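Local coordinates for protein nucleoporin nup120 (Schizosaccharomyces pombe, PDB 4GQ2) that serves as a structural component of the nuclear pore complex, as a member of the multi-subunit complex that also contains nup107, at residues Ala676-Leu682 / Leu771-Ser775; Leu640-Pro646 / Glu710-Phe715. The contacts are given in a common frame with arbitrary orientation. Numbering follows the deposited sequence.

Contact 1: residues Ala676-Leu682 / Leu771-Ser775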
loop_
_atom_site.group_PDB
_atom_site.type_symbol
_atom_site.label_atom_id
_atom_site.label_comp_id
_atom_site.label_asym_id
_atom_site.label_seq_id
_atom_site.Cartn_x
_atom_site.Cartn_y
_atom_site.Cartn_z
ATOM N N ALA A 676 -0.548 -3.753 -12.264
ATOM C CA ALA A 676 0.595 -3.888 -11.356
ATOM C C ALA A 676 1.793 -3.069 -11.833
ATOM O O ALA A 676 2.460 -2.412 -11.037
ATOM C CB ALA A 676 0.977 -5.346 -11.201
ATOM N N SER A 677 2.049 -3.099 -13.137
ATOM C CA SER A 677 3.192 -2.399 -13.719
ATOM C C SER A 677 3.037 -0.891 -13.589
ATOM O O SER A 677 3.958 -0.197 -13.144
ATOM C CB SER A 677 3.353 -2.789 -15.189
ATOM O OG SER A 677 3.644 -4.177 -15.298
ATOM N N VAL A 678 1.859 -0.395 -13.966
ATOM C CA VAL A 678 1.541 1.025 -13.877
ATOM C C VAL A 678 1.652 1.527 -12.438
ATOM O O VAL A 678 2.288 2.567 -12.189
ATOM C CB VAL A 678 0.142 1.324 -14.459
ATOM C CG1 VAL A 678 -0.292 2.743 -14.123
ATOM C CG2 VAL A 678 0.144 1.106 -15.971
ATOM N N ALA A 679 1.063 0.778 -11.499
ATOM C CA ALA A 679 1.117 1.122 -10.073
ATOM C C ALA A 679 2.540 1.283 -9.550
ATOM O O ALA A 679 2.814 2.199 -8.782
ATOM C CB ALA A 679 0.356 0.102 -9.235
ATOM N N ARG A 680 3.448 0.412 -9.977
ATOM C CA ARG A 680 4.838 0.487 -9.527
ATOM C C ARG A 680 5.538 1.722 -10.077
ATOM O O ARG A 680 6.230 2.429 -9.338
ATOM C CB ARG A 680 5.596 -0.808 -9.861
ATOM C CG ARG A 680 5.155 -1.968 -8.971
ATOM C CD ARG A 680 5.756 -3.319 -9.346
ATOM N NE ARG A 680 5.305 -4.342 -8.404
ATOM C CZ ARG A 680 5.938 -4.680 -7.281
ATOM N NH1 ARG A 680 7.097 -4.117 -6.957
ATOM N NH2 ARG A 680 5.414 -5.612 -6.489
ATOM N N VAL A 681 5.331 2.003 -11.364
ATOM C CA VAL A 681 5.901 3.207 -11.971
ATOM C C VAL A 681 5.308 4.478 -11.343
ATOM O O VAL A 681 6.057 5.400 -11.005
ATOM C CB VAL A 681 5.732 3.219 -13.509
ATOM C CG1 VAL A 681 6.127 4.568 -14.089
ATOM C CG2 VAL A 681 6.553 2.108 -14.142
ATOM N N LEU A 682 3.980 4.517 -11.173
ATOM C CA LEU A 682 3.322 5.646 -10.496
ATOM C C LEU A 682 3.892 5.901 -9.098
ATOM O O LEU A 682 4.255 7.033 -8.770
ATOM C CB LEU A 682 1.801 5.454 -10.418
ATOM C CG LEU A 682 1.056 5.646 -11.744
ATOM C CD1 LEU A 682 -0.427 5.360 -11.582
ATOM C CD2 LEU A 682 1.293 7.040 -12.326
ATOM N N LEU A 771 -3.871 1.556 -5.468
ATOM C CA LEU A 771 -3.177 2.249 -6.559
ATOM C C LEU A 771 -3.286 1.487 -7.885
ATOM O O LEU A 771 -3.288 2.094 -8.945
ATOM C CB LEU A 771 -1.717 2.537 -6.202
ATOM C CG LEU A 771 -0.934 3.433 -7.166
ATOM C CD1 LEU A 771 -1.584 4.802 -7.311
ATOM C CD2 LEU A 771 0.525 3.569 -6.726
ATOM N N GLN A 772 -3.387 0.163 -7.813
ATOM C CA GLN A 772 -3.639 -0.655 -9.004
ATOM C C GLN A 772 -5.069 -0.426 -9.502
ATOM O O GLN A 772 -5.314 -0.379 -10.705
ATOM C CB GLN A 772 -3.387 -2.150 -8.721
ATOM C CG GLN A 772 -1.939 -2.488 -8.378
ATOM C CD GLN A 772 -1.745 -3.877 -7.790
ATOM O OE1 GLN A 772 -2.698 -4.545 -7.385
ATOM N NE2 GLN A 772 -0.492 -4.321 -7.741
ATOM N N PHE A 773 -6.005 -0.282 -8.568
ATOM C CA PHE A 773 -7.401 0.056 -8.871
ATOM C C PHE A 773 -7.467 1.417 -9.588
ATOM O O PHE A 773 -8.102 1.542 -10.638
ATOM C CB PHE A 773 -8.182 0.080 -7.558
ATOM C CG PHE A 773 -9.664 0.278 -7.706
ATOM C CD1 PHE A 773 -10.202 1.549 -7.826
ATOM C CD2 PHE A 773 -10.531 -0.810 -7.639
ATOM C CE1 PHE A 773 -11.574 1.737 -7.918
ATOM C CE2 PHE A 773 -11.905 -0.630 -7.733
ATOM C CZ PHE A 773 -12.429 0.647 -7.868
ATOM N N PHE A 774 -6.804 2.428 -9.025
ATOM C CA PHE A 774 -6.670 3.728 -9.691
ATOM C C PHE A 774 -6.081 3.571 -11.094
ATOM O O PHE A 774 -6.549 4.197 -12.049
ATOM C CB PHE A 774 -5.772 4.651 -8.865
ATOM C CG PHE A 774 -5.485 5.978 -9.520
ATOM C CD1 PHE A 774 -6.457 6.980 -9.562
ATOM C CD2 PHE A 774 -4.241 6.234 -10.076
ATOM C CE1 PHE A 774 -6.184 8.209 -10.134
ATOM C CE2 PHE A 774 -3.964 7.465 -10.665
ATOM C CZ PHE A 774 -4.940 8.455 -10.696
ATOM N N SER A 775 -5.051 2.735 -11.207
ATOM C CA SER A 775 -4.373 2.517 -12.475
ATOM C C SER A 775 -5.350 1.990 -13.511
ATOM O O SER A 775 -5.357 2.438 -14.654
ATOM C CB SER A 775 -3.199 1.554 -12.290
ATOM O OG SER A 775 -2.190 2.150 -11.491
HETATM O O HOH W 1 1.910 -3.152 -8.460
#

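Contact 2: residues Leu640-Pro646 / Glu710-Phe715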
loop_
_atom_site.group_PDB
_atom_site.type_symbol
_atom_site.label_atom_id
_atom_site.label_comp_id
_atom_site.label_asym_id
_atom_site.label_seq_id
_atom_site.Cartn_x
_atom_site.Cartn_y
_atom_site.Cartn_z
ATOM N N LEU A 640 18.585 34.251 -4.468
ATOM C CA LEU A 640 17.246 34.483 -5.027
ATOM C C LEU A 640 17.042 35.924 -5.495
ATOM O O LEU A 640 16.423 36.165 -6.538
ATOM C CB LEU A 640 16.151 34.080 -4.045
ATOM C CG LEU A 640 15.850 32.581 -3.929
ATOM C CD1 LEU A 640 14.973 32.332 -2.709
ATOM C CD2 LEU A 640 15.222 32.016 -5.205
ATOM N N VAL A 641 17.576 36.871 -4.729
ATOM C CA VAL A 641 17.525 38.295 -5.085
ATOM C C VAL A 641 18.301 38.599 -6.374
ATOM O O VAL A 641 17.939 39.506 -7.126
ATOM C CB VAL A 641 18.033 39.170 -3.916
ATOM C CG1 VAL A 641 18.318 40.598 -4.361
ATOM C CG2 VAL A 641 17.024 39.156 -2.778
ATOM N N SER A 642 19.350 37.825 -6.633
ATOM C CA SER A 642 20.210 38.055 -7.790
ATOM C C SER A 642 19.545 37.658 -9.104
ATOM O O SER A 642 20.069 37.940 -10.178
ATOM C CB SER A 642 21.513 37.274 -7.642
ATOM O OG SER A 642 21.401 36.001 -8.255
ATOM N N LEU A 643 18.403 36.989 -9.019
ATOM C CA LEU A 643 17.744 36.477 -10.214
ATOM C C LEU A 643 16.736 37.483 -10.761
ATOM O O LEU A 643 16.007 38.123 -10.003
ATOM C CB LEU A 643 17.086 35.118 -9.935
ATOM C CG LEU A 643 18.030 33.987 -9.481
ATOM C CD1 LEU A 643 17.271 32.865 -8.790
ATOM C CD2 LEU A 643 18.863 33.432 -10.627
ATOM N N GLU A 644 16.724 37.640 -12.081
ATOM C CA GLU A 644 15.728 38.474 -12.745
ATOM C C GLU A 644 14.405 37.712 -12.840
ATOM O O GLU A 644 14.267 36.774 -13.629
ATOM C CB GLU A 644 16.213 38.940 -14.130
ATOM C CG GLU A 644 17.225 38.023 -14.815
ATOM C CD GLU A 644 18.672 38.442 -14.572
ATOM O OE1 GLU A 644 19.121 39.422 -15.210
ATOM O OE2 GLU A 644 19.366 37.787 -13.754
ATOM N N ASN A 645 13.452 38.115 -12.004
ATOM C CA ASN A 645 12.134 37.475 -11.909
ATOM C C ASN A 645 12.152 35.964 -11.586
ATOM O O ASN A 645 11.765 35.138 -12.418
ATOM C CB ASN A 645 11.292 37.768 -13.162
ATOM C CG ASN A 645 9.809 37.907 -12.852
ATOM O OD1 ASN A 645 9.324 37.449 -11.809
ATOM N ND2 ASN A 645 9.079 38.549 -13.758
ATOM N N PRO A 646 12.571 35.602 -10.358
ATOM C CA PRO A 646 12.628 34.189 -9.966
ATOM C C PRO A 646 11.256 33.515 -9.924
ATOM O O PRO A 646 11.140 32.349 -10.312
ATOM C CB PRO A 646 13.227 34.217 -8.554
ATOM C CG PRO A 646 13.566 35.637 -8.254
ATOM C CD PRO A 646 12.839 36.508 -9.227
ATOM N N GLU A 710 13.278 43.432 -0.867
ATOM C CA GLU A 710 13.453 43.144 -2.294
ATOM C C GLU A 710 13.172 41.682 -2.632
ATOM O O GLU A 710 12.630 41.384 -3.702
ATOM C CB GLU A 710 14.833 43.590 -2.813
ATOM C CG GLU A 710 15.242 42.919 -4.128
ATOM C CD GLU A 710 15.842 43.864 -5.159
ATOM O OE1 GLU A 710 17.026 43.677 -5.513
ATOM O OE2 GLU A 710 15.129 44.776 -5.634
ATOM N N LEU A 711 13.547 40.780 -1.726
ATOM C CA LEU A 711 13.260 39.358 -1.900
ATOM C C LEU A 711 11.764 39.155 -1.972
ATOM O O LEU A 711 11.251 38.587 -2.939
ATOM C CB LEU A 711 13.829 38.519 -0.750
ATOM C CG LEU A 711 13.405 37.043 -0.696
ATOM C CD1 LEU A 711 13.794 36.301 -1.963
ATOM C CD2 LEU A 711 14.001 36.361 0.523
ATOM N N GLN A 712 11.070 39.636 -0.946
ATOM C CA GLN A 712 9.644 39.409 -0.842
ATOM C C GLN A 712 8.857 40.179 -1.897
ATOM O O GLN A 712 7.809 39.711 -2.356
ATOM C CB GLN A 712 9.141 39.685 0.566
ATOM C CG GLN A 712 8.038 38.710 0.949
ATOM C CD GLN A 712 7.955 38.445 2.432
ATOM O OE1 GLN A 712 8.953 38.516 3.155
ATOM N NE2 GLN A 712 6.753 38.133 2.896
ATOM N N SER A 713 9.392 41.327 -2.307
ATOM C CA SER A 713 8.830 42.115 -3.407
ATOM C C SER A 713 8.848 41.314 -4.702
ATOM O O SER A 713 7.894 41.353 -5.487
ATOM C CB SER A 713 9.608 43.421 -3.584
ATOM O OG SER A 713 9.273 44.055 -4.801
ATOM N N LYS A 714 9.937 40.580 -4.907
ATOM C CA LYS A 714 10.085 39.690 -6.051
ATOM C C LYS A 714 9.112 38.495 -6.032
ATOM O O LYS A 714 8.927 37.830 -7.055
ATOM C CB LYS A 714 11.534 39.209 -6.148
ATOM C CG LYS A 714 12.434 40.128 -6.951
ATOM C CD LYS A 714 13.876 39.641 -6.945
ATOM C CE LYS A 714 14.544 39.853 -8.298
ATOM N NZ LYS A 714 14.681 41.284 -8.690
ATOM N N PHE A 715 8.485 38.241 -4.884
ATOM C CA PHE A 715 7.524 37.142 -4.753
ATOM C C PHE A 715 6.122 37.588 -4.338
ATOM O O PHE A 715 5.340 36.771 -3.853
ATOM C CB PHE A 715 8.055 36.076 -3.783
ATOM C CG PHE A 715 9.085 35.169 -4.390
ATOM C CD1 PHE A 715 10.435 35.509 -4.367
ATOM C CD2 PHE A 715 8.704 33.979 -5.003
ATOM C CE1 PHE A 715 11.383 34.681 -4.947
ATOM C CE2 PHE A 715 9.651 33.142 -5.574
ATOM C CZ PHE A 715 10.990 33.493 -5.544
#

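Contact 1: residues Ala676-Leu682 / Leu771-Ser775
Two helices cross steeply here, their short segments 111° apart in N-to-C direction and 8.2 Å apart at closest axis approach; the small side chain of A679 allows a close approach, its CA lying 5.2 Å from the CA of Q772. At the start of 771-775, L771 turns toward 676-682 and lays its isobutyl group over the next turn: its CD2 is 3.4 Å from the backbone O of A679 and 4.3 Å from CB of L682, while its CG lies 4.1 Å from CB of A679. Q772 leaves sideways but curls back, so that its CG packs 3.6 Å from CB of A679. Its amide reaches the side of A676, where a water bridges the helices: the water donates to O of A676 (2.7 Å) and accepts from NE2 of Q772 (2.8 Å). OE1 of the same amide is held by the backbone N of N768. The crossing belongs to an all-helical layer beside the β-propeller: helix 672-703 also packs through S677, R680 and V681 on strand 3-11, part of a mixed propeller sheet. F773 takes no part in the contact and packs on L816, K819 and L820 of helix 812-822. F774 offers its ring edge to L682, whose CD1 is 4.2 Å from CD2 of the ring. S775 closes the segment facing the middle of 676-682. Its OG donates to O of L771 one turn back (2.8 Å), which satisfies the hydroxyl within its own helix and lets OG sit against CG1 of V678 (3.3 Å) and CD1 of L682 (3.7 Å).

Contact 2: residues Leu640-Pro646 / Glu710-Phe715
K714, V641 and P646 carry the largest shares of the buried surface, 86, 79 and 56 Å² respectively. K714, in the 710-715 segment, stretches its aliphatic chain across the turn that follows helix 630-641. Its CE lies 3.6 Å from the backbone O of V641 and 3.9 Å from CD of P646, so the lysine makes its contact here through methylenes rather than through a salt bridge. V641 of helix 630-641 fits against the facing turn of 710-715: CG2 is 3.8 Å from CB of L711, and CG1 is 3.5 Å from OE1 of the exposed E710. The CA atoms of V641 and L711 are 5.4 Å apart, the closest pair of CA atoms across the contact. Beside this pair, CB of L640 meets CD1 of L711 at 3.9 Å. P646 opens the next helix, directly after N645 at the N-cap position; its CB packs 3.8 Å from CZ of F715, and CD2 of L640 comes to 4.5 Å from the same CZ. The chain turns tightly from helix 630-641 into helix 646-658, N645 having positive phi and psi, and 710-715 packs against this connection within the helical domain. Beneath, I703 at the end of helix 672-703 touches L640, L711 and F715; helix 571-585 backs L640 and L643, and F715 also rests on M647 and I650 of helix 646-658.

Helix 672-703 ties the two contacts together. Contact 1 uses a segment near its N-terminal end, while I703, its last residue, sits under contact 2; the chain then runs on into helix 709-713, which carries one segment of contact 2. The centres are 40 Å apart and the nearest atoms about 26 Å, so the contacts do not touch. Their segments alternate in sequence: 640-646 and 676-682 come first, and their respective partners 710-715 and 771-775 follow. Contact 1 is fully buried, with its centre 7 Å from that of the chain; contact 2 is partly buried and lies 42 Å from it. The Nup37 chain touches neither, and both join helical elements within Nup120 itself.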